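Local coordinates for protein lectin (PDB 4HR6) that binds galactosides as a seed lectin of the type II ribosome-inactivating protein family, carrying methyl alpha-D-galactopyranoside at two beta-trefoil sites, at residues Tyr198-Ile204 and Leu244-His250; Gly155-Met159 and Val203-Leu207. Residue numbers count along the deposited sequence, not the author numbering.

Contact 1: Tyr198-Ile204 and Leu244-His250. With AMG (methyl alpha-D-galactopyranoside), chain E.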
loop_
_atom_site.group_PDB
_atom_site.type_symbol
_atom_site.label_atom_id
_atom_site.label_comp_id
_atom_site.label_asym_id
_atom_site.label_seq_id
_atom_site.Cartn_x
_atom_site.Cartn_y
_atom_site.Cartn_z
ATOM N N TYR C 198 -0.462 27.857 -10.989
ATOM C CA TYR C 198 -1.133 28.530 -9.883
ATOM C C TYR C 198 -0.066 28.702 -8.801
ATOM O O TYR C 198 0.635 27.746 -8.464
ATOM C CB TYR C 198 -2.311 27.696 -9.369
ATOM C CG TYR C 198 -3.187 28.416 -8.368
ATOM C CD1 TYR C 198 -4.356 29.060 -8.770
ATOM C CD2 TYR C 198 -2.848 28.458 -7.015
ATOM C CE1 TYR C 198 -5.163 29.722 -7.856
ATOM C CE2 TYR C 198 -3.646 29.119 -6.096
ATOM C CZ TYR C 198 -4.801 29.749 -6.521
ATOM O OH TYR C 198 -5.596 30.402 -5.611
ATOM N N ASP C 199 0.086 29.920 -8.286
ATOM C CA ASP C 199 1.179 30.253 -7.359
ATOM C C ASP C 199 2.539 29.746 -7.860
ATOM O O ASP C 199 3.393 29.369 -7.058
ATOM C CB ASP C 199 0.895 29.710 -5.942
ATOM C CG ASP C 199 -0.369 30.308 -5.307
ATOM O OD1 ASP C 199 -0.759 31.444 -5.655
ATOM O OD2 ASP C 199 -0.971 29.638 -4.439
ATOM N N ASN C 200 2.736 29.762 -9.179
ATOM C CA ASN C 200 3.991 29.326 -9.828
ATOM C C ASN C 200 4.264 27.818 -9.743
ATOM O O ASN C 200 5.413 27.385 -9.615
ATOM C CB ASN C 200 5.200 30.143 -9.318
ATOM C CG ASN C 200 5.560 31.300 -10.238
ATOM O OD1 ASN C 200 6.735 31.519 -10.548
ATOM N ND2 ASN C 200 4.548 32.043 -10.682
ATOM N N TRP C 201 3.195 27.027 -9.837
ATOM C CA TRP C 201 3.277 25.565 -9.821
ATOM C C TRP C 201 2.266 24.995 -10.820
ATOM O O TRP C 201 1.177 25.548 -10.992
ATOM C CB TRP C 201 2.959 25.025 -8.428
ATOM C CG TRP C 201 3.899 25.446 -7.319
ATOM C CD1 TRP C 201 3.644 26.359 -6.333
ATOM C CD2 TRP C 201 5.215 24.932 -7.054
ATOM N NE1 TRP C 201 4.727 26.460 -5.484
ATOM C CE2 TRP C 201 5.703 25.599 -5.905
ATOM C CE3 TRP C 201 6.030 23.981 -7.679
ATOM C CZ2 TRP C 201 6.961 25.336 -5.366
ATOM C CZ3 TRP C 201 7.290 23.730 -7.145
ATOM C CH2 TRP C 201 7.739 24.402 -5.999
ATOM N N LYS C 202 2.608 23.877 -11.453
ATOM C CA LYS C 202 1.770 23.314 -12.511
ATOM C C LYS C 202 0.459 22.773 -11.959
ATOM O O LYS C 202 0.406 22.301 -10.821
ATOM C CB LYS C 202 2.533 22.234 -13.267
ATOM C CG LYS C 202 3.763 22.781 -13.990
ATOM C CD LYS C 202 4.853 21.734 -14.182
ATOM C CE LYS C 202 4.570 20.831 -15.371
ATOM N NZ LYS C 202 4.919 21.480 -16.667
ATOM N N VAL C 203 -0.597 22.863 -12.765
ATOM C CA VAL C 203 -1.938 22.499 -12.349
ATOM C C VAL C 203 -2.326 21.179 -13.007
ATOM O O VAL C 203 -2.013 20.942 -14.183
ATOM C CB VAL C 203 -2.966 23.604 -12.704
ATOM C CG1 VAL C 203 -4.391 23.085 -12.656
ATOM C CG2 VAL C 203 -2.821 24.794 -11.758
ATOM N N ILE C 204 -3.011 20.328 -12.240
ATOM C CA ILE C 204 -3.344 18.987 -12.683
ATOM C C ILE C 204 -4.733 18.987 -13.274
ATOM O O ILE C 204 -5.674 19.503 -12.674
ATOM C CB ILE C 204 -3.335 17.952 -11.523
ATOM C CG1 ILE C 204 -2.075 18.066 -10.659
ATOM C CG2 ILE C 204 -3.479 16.533 -12.082
ATOM C CD1 ILE C 204 -0.784 17.849 -11.401
ATOM N N LEU C 244 -10.584 26.317 -3.352
ATOM C CA LEU C 244 -9.866 26.838 -4.524
ATOM C C LEU C 244 -10.039 26.011 -5.798
ATOM O O LEU C 244 -9.734 26.494 -6.891
ATOM C CB LEU C 244 -8.361 26.989 -4.231
ATOM C CG LEU C 244 -7.966 28.185 -3.359
ATOM C CD1 LEU C 244 -6.486 28.160 -3.013
ATOM C CD2 LEU C 244 -8.339 29.502 -4.036
ATOM N N LYS C 245 -10.494 24.764 -5.660
ATOM C CA LYS C 245 -10.680 23.862 -6.798
ATOM C C LYS C 245 -9.399 23.601 -7.621
ATOM O O LYS C 245 -9.492 23.234 -8.793
ATOM C CB LYS C 245 -11.802 24.381 -7.708
ATOM C CG LYS C 245 -13.153 23.747 -7.447
ATOM C CD LYS C 245 -13.757 24.192 -6.133
ATOM C CE LYS C 245 -15.147 23.599 -5.945
ATOM N NZ LYS C 245 -16.086 24.001 -7.033
ATOM N N LYS C 246 -8.222 23.774 -7.006
ATOM C CA LYS C 246 -6.935 23.597 -7.702
ATOM C C LYS C 246 -6.015 22.529 -7.072
ATOM O O LYS C 246 -5.533 22.676 -5.936
ATOM C CB LYS C 246 -6.173 24.935 -7.810
ATOM C CG LYS C 246 -6.310 25.660 -9.153
ATOM C CD LYS C 246 -7.565 26.521 -9.215
ATOM C CE LYS C 246 -7.648 27.362 -10.487
ATOM N NZ LYS C 246 -8.509 26.751 -11.542
ATOM N N ILE C 247 -5.764 21.469 -7.840
ATOM C CA ILE C 247 -4.729 20.488 -7.524
ATOM C C ILE C 247 -3.481 20.841 -8.329
ATOM O O ILE C 247 -3.539 20.954 -9.554
ATOM C CB ILE C 247 -5.166 19.053 -7.887
ATOM C CG1 ILE C 247 -6.536 18.736 -7.285
ATOM C CG2 ILE C 247 -4.107 18.039 -7.441
ATOM C CD1 ILE C 247 -6.614 18.986 -5.790
ATOM N N ILE C 248 -2.362 21.015 -7.634
ATOM C CA ILE C 248 -1.111 21.382 -8.266
ATOM C C ILE C 248 -0.020 20.340 -8.001
ATOM O O ILE C 248 -0.204 19.438 -7.186
ATOM C CB ILE C 248 -0.624 22.767 -7.775
ATOM C CG1 ILE C 248 -0.232 22.728 -6.296
ATOM C CG2 ILE C 248 -1.699 23.821 -8.024
ATOM C CD1 ILE C 248 0.389 24.009 -5.780
ATOM N N LEU C 249 1.114 20.511 -8.683
ATOM C CA LEU C 249 2.287 19.661 -8.556
ATOM C C LEU C 249 3.389 20.443 -7.864
ATOM O O LEU C 249 3.953 21.367 -8.431
ATOM C CB LEU C 249 2.748 19.212 -9.943
ATOM C CG LEU C 249 3.843 18.147 -10.025
ATOM C CD1 LEU C 249 3.428 16.871 -9.308
ATOM C CD2 LEU C 249 4.137 17.846 -11.484
ATOM N N HIS C 250 3.708 20.052 -6.639
ATOM C CA HIS C 250 4.486 20.884 -5.739
ATOM C C HIS C 250 5.721 20.161 -5.227
ATOM O O HIS C 250 5.835 18.952 -5.351
ATOM C CB HIS C 250 3.581 21.283 -4.568
ATOM C CG HIS C 250 4.118 22.399 -3.732
ATOM N ND1 HIS C 250 4.943 22.186 -2.649
ATOM C CD2 HIS C 250 3.935 23.736 -3.807
ATOM C CE1 HIS C 250 5.251 23.347 -2.097
ATOM N NE2 HIS C 250 4.651 24.302 -2.781
HETATM C C1 AMG E . 1.483 26.565 0.756
HETATM C C2 AMG E . 1.301 25.064 0.989
HETATM C C3 AMG E . 1.882 24.252 -0.174
HETATM C C4 AMG E . 1.292 24.740 -1.492
HETATM C C5 AMG E . 1.419 26.268 -1.610
HETATM C C6 AMG E . 0.725 26.825 -2.850
HETATM C C7 AMG E . 3.159 28.154 1.342
HETATM O O1 AMG E . 2.876 26.906 0.716
HETATM O O2 AMG E . 1.930 24.719 2.225
HETATM O O3 AMG E . 1.611 22.850 -0.025
HETATM O O4 AMG E . -0.077 24.324 -1.570
HETATM O O5 AMG E . 0.849 26.913 -0.470
HETATM O O6 AMG E . 1.285 28.113 -3.143
HETATM O O HOH W 1 5.196 22.395 -10.803
HETATM O O HOH W 2 -7.196 20.722 -10.197
#

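Contact 2: Gly155-Met159 and Val203-Leu207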
loop_
_atom_site.group_PDB
_atom_site.type_symbol
_atom_site.label_atom_id
_atom_site.label_comp_id
_atom_site.label_asym_id
_atom_site.label_seq_id
_atom_site.Cartn_x
_atom_site.Cartn_y
_atom_site.Cartn_z
ATOM N N GLY C 155 -17.608 17.593 -17.517
ATOM C CA GLY C 155 -17.638 16.589 -18.581
ATOM C C GLY C 155 -16.277 15.950 -18.817
ATOM O O GLY C 155 -15.786 15.903 -19.955
ATOM N N ASN C 156 -15.663 15.487 -17.726
ATOM C CA ASN C 156 -14.373 14.797 -17.749
ATOM C C ASN C 156 -13.236 15.614 -18.335
ATOM O O ASN C 156 -12.368 15.058 -19.005
ATOM C CB ASN C 156 -14.476 13.456 -18.489
ATOM C CG ASN C 156 -15.412 12.481 -17.810
ATOM O OD1 ASN C 156 -15.615 12.536 -16.597
ATOM N ND2 ASN C 156 -15.984 11.573 -18.590
ATOM N N THR C 157 -13.218 16.919 -18.066
ATOM C CA THR C 157 -12.117 17.780 -18.528
ATOM C C THR C 157 -11.259 18.290 -17.386
ATOM O O THR C 157 -10.059 18.473 -17.566
ATOM C CB THR C 157 -12.615 19.004 -19.352
ATOM O OG1 THR C 157 -13.473 19.820 -18.547
ATOM C CG2 THR C 157 -13.377 18.556 -20.610
ATOM N N ASN C 158 -11.862 18.534 -16.222
ATOM C CA ASN C 158 -11.126 19.020 -15.048
ATOM C C ASN C 158 -11.210 18.092 -13.828
ATOM O O ASN C 158 -11.952 17.115 -13.835
ATOM C CB ASN C 158 -11.624 20.405 -14.670
ATOM C CG ASN C 158 -10.822 21.496 -15.326
ATOM O OD1 ASN C 158 -10.707 21.541 -16.551
ATOM N ND2 ASN C 158 -10.241 22.375 -14.512
ATOM N N MET C 159 -10.449 18.405 -12.783
ATOM C CA MET C 159 -10.531 17.631 -11.544
ATOM C C MET C 159 -10.207 18.418 -10.276
ATOM O O MET C 159 -9.327 19.272 -10.269
ATOM C CB MET C 159 -9.661 16.361 -11.631
ATOM C CG MET C 159 -8.161 16.580 -11.528
ATOM S SD MET C 159 -7.320 15.039 -11.103
ATOM C CE MET C 159 -5.979 15.686 -10.105
ATOM N N VAL C 203 -0.597 22.863 -12.765
ATOM C CA VAL C 203 -1.938 22.499 -12.349
ATOM C C VAL C 203 -2.326 21.179 -13.007
ATOM O O VAL C 203 -2.013 20.942 -14.183
ATOM C CB VAL C 203 -2.966 23.604 -12.704
ATOM C CG1 VAL C 203 -4.391 23.085 -12.656
ATOM C CG2 VAL C 203 -2.821 24.794 -11.758
ATOM N N ILE C 204 -3.011 20.328 -12.240
ATOM C CA ILE C 204 -3.344 18.987 -12.683
ATOM C C ILE C 204 -4.733 18.987 -13.274
ATOM O O ILE C 204 -5.674 19.503 -12.674
ATOM C CB ILE C 204 -3.335 17.952 -11.523
ATOM C CG1 ILE C 204 -2.075 18.066 -10.659
ATOM C CG2 ILE C 204 -3.479 16.533 -12.082
ATOM C CD1 ILE C 204 -0.784 17.849 -11.401
ATOM N N THR C 205 -4.869 18.365 -14.432
ATOM C CA THR C 205 -6.139 18.344 -15.140
ATOM C C THR C 205 -6.222 17.002 -15.851
ATOM O O THR C 205 -5.343 16.165 -15.687
ATOM C CB THR C 205 -6.234 19.562 -16.123
ATOM O OG1 THR C 205 -7.550 19.660 -16.679
ATOM C CG2 THR C 205 -5.206 19.451 -17.268
ATOM N N ILE C 206 -7.269 16.801 -16.634
ATOM C CA ILE C 206 -7.473 15.578 -17.396
ATOM C C ILE C 206 -7.289 15.840 -18.884
ATOM O O ILE C 206 -8.049 16.624 -19.468
ATOM C CB ILE C 206 -8.901 15.048 -17.181
ATOM C CG1 ILE C 206 -9.203 14.943 -15.677
ATOM C CG2 ILE C 206 -9.094 13.713 -17.895
ATOM C CD1 ILE C 206 -10.608 14.475 -15.366
ATOM N N LEU C 207 -6.299 15.184 -19.502
ATOM C CA LEU C 207 -6.084 15.272 -20.960
ATOM C C LEU C 207 -6.027 13.886 -21.584
ATOM O O LEU C 207 -6.044 12.881 -20.876
ATOM C CB LEU C 207 -4.799 16.036 -21.282
ATOM C CG LEU C 207 -4.712 17.447 -20.681
ATOM C CD1 LEU C 207 -3.312 18.022 -20.805
ATOM C CD2 LEU C 207 -5.736 18.376 -21.318
HETATM O O HOH W 2 -7.196 20.722 -10.197
HETATM O O HOH W 3 -8.389 20.441 -13.623
#

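Contact 1: Tyr198-Ile204 and Leu244-His250
The ring of H250 is held between a protein ring and a sugar: W201 lies over one of its faces, the six-membered ring centroid 4.3 Å from that of the imidazole and the planes inclined at 45°, while methyl alpha-D-galactopyranoside covers the opposite face, with C4 of the sugar 3.6 Å from H250 NE2. The indole of W201 also reaches the backbone, its CE3 lying 3.4 Å from L249 O. The type I' turn from Y198 to W201 presents D199, whose OD2 accepts a 3.0 Å hydrogen bond from O6 of the sugar.

H250 lies on strand 247-250, antiparallel to strand 201-204, and D199 in the turn before the latter. The axes of these short segments come within 4.4 Å, at 139°, well off strictly antiparallel, and only two direct backbone hydrogen bonds join them. L249 N donates to K202 O (2.9 Å) and I204 N to I247 O (2.8 Å), flanking the non-hydrogen-bonded pair V203-I248. Beyond these two bonds the strands diverge, and a water bridges each end: one joins K202 N to L249 O, the other I247 N to I204 O. Y198, V203 and W201 pack on I248, as in Y198 CB to I248 CG2 at 4.1 Å, while I204 lies against I247 and L249 and continues into the interior towards W217 and A193. Y198 OH also meets L244 CD2 at 3.3 Å.

D236, R239, H253 and N257 complete the sugar's hydrogen bonding, making this a galactoside pocket of a ricin-type beta-trefoil lectin domain, to which this contact contributes D199 and H250.

Contact 2: Gly155-Met159 and Val203-Leu207
The segments 155-159 and 203-207 run in nearly opposite directions, 169° apart, with CA-CA distances of 5.3 Å (T157-I206) and 5.0 Å (N158-T205), but little direct bonding: I206 N gives T157 O only a weak hydrogen bond of 3.4 Å, and T205 OG1 lies 2.9 Å from the same T157 O. Further along, water replaces direct pairing: one molecule links M159 N to I204 O, and a second donates to both M159 O and I204 O.

Beside the water-bridged backbones, the apolar side chains pack directly. M159 CE packs on I204 CG2 at 3.3 Å, and I206 CD1 sits 4.3 Å from M159 CB and 3.3 Å from N158 O. I206 extends this packing to A152, L189 and V183, and M159 to L150 and I247. T157 instead turns its hydroxyl back to D154 O. T157 and N158 both face T153, forming a classic beta bulge in the hairpin of strands 148-153 and 158-163, which here packs against strand 201-208 within the second beta-trefoil domain.

From the N terminus, the chain passes 155-159 first, then 198-204, whose last two residues, V203 and I204, open the segment 203-207, and finally 244-250. Contact 2 thus closes a loop of 43 residues back to strand 158-163, and contact 1 closes one of 39 residues forward to strand 247-250. The loops follow one another, meeting on strand 201-208, and neither encloses the other. That strand ties the hairpin of 148-153 and 158-163 to strand 247-250, whose H250 packs on the sugar. The two contacts also touch directly, I247 CG2 lying 4.0 Å from M159 CE, and one water serves both, bonded to I204, I247 and M159.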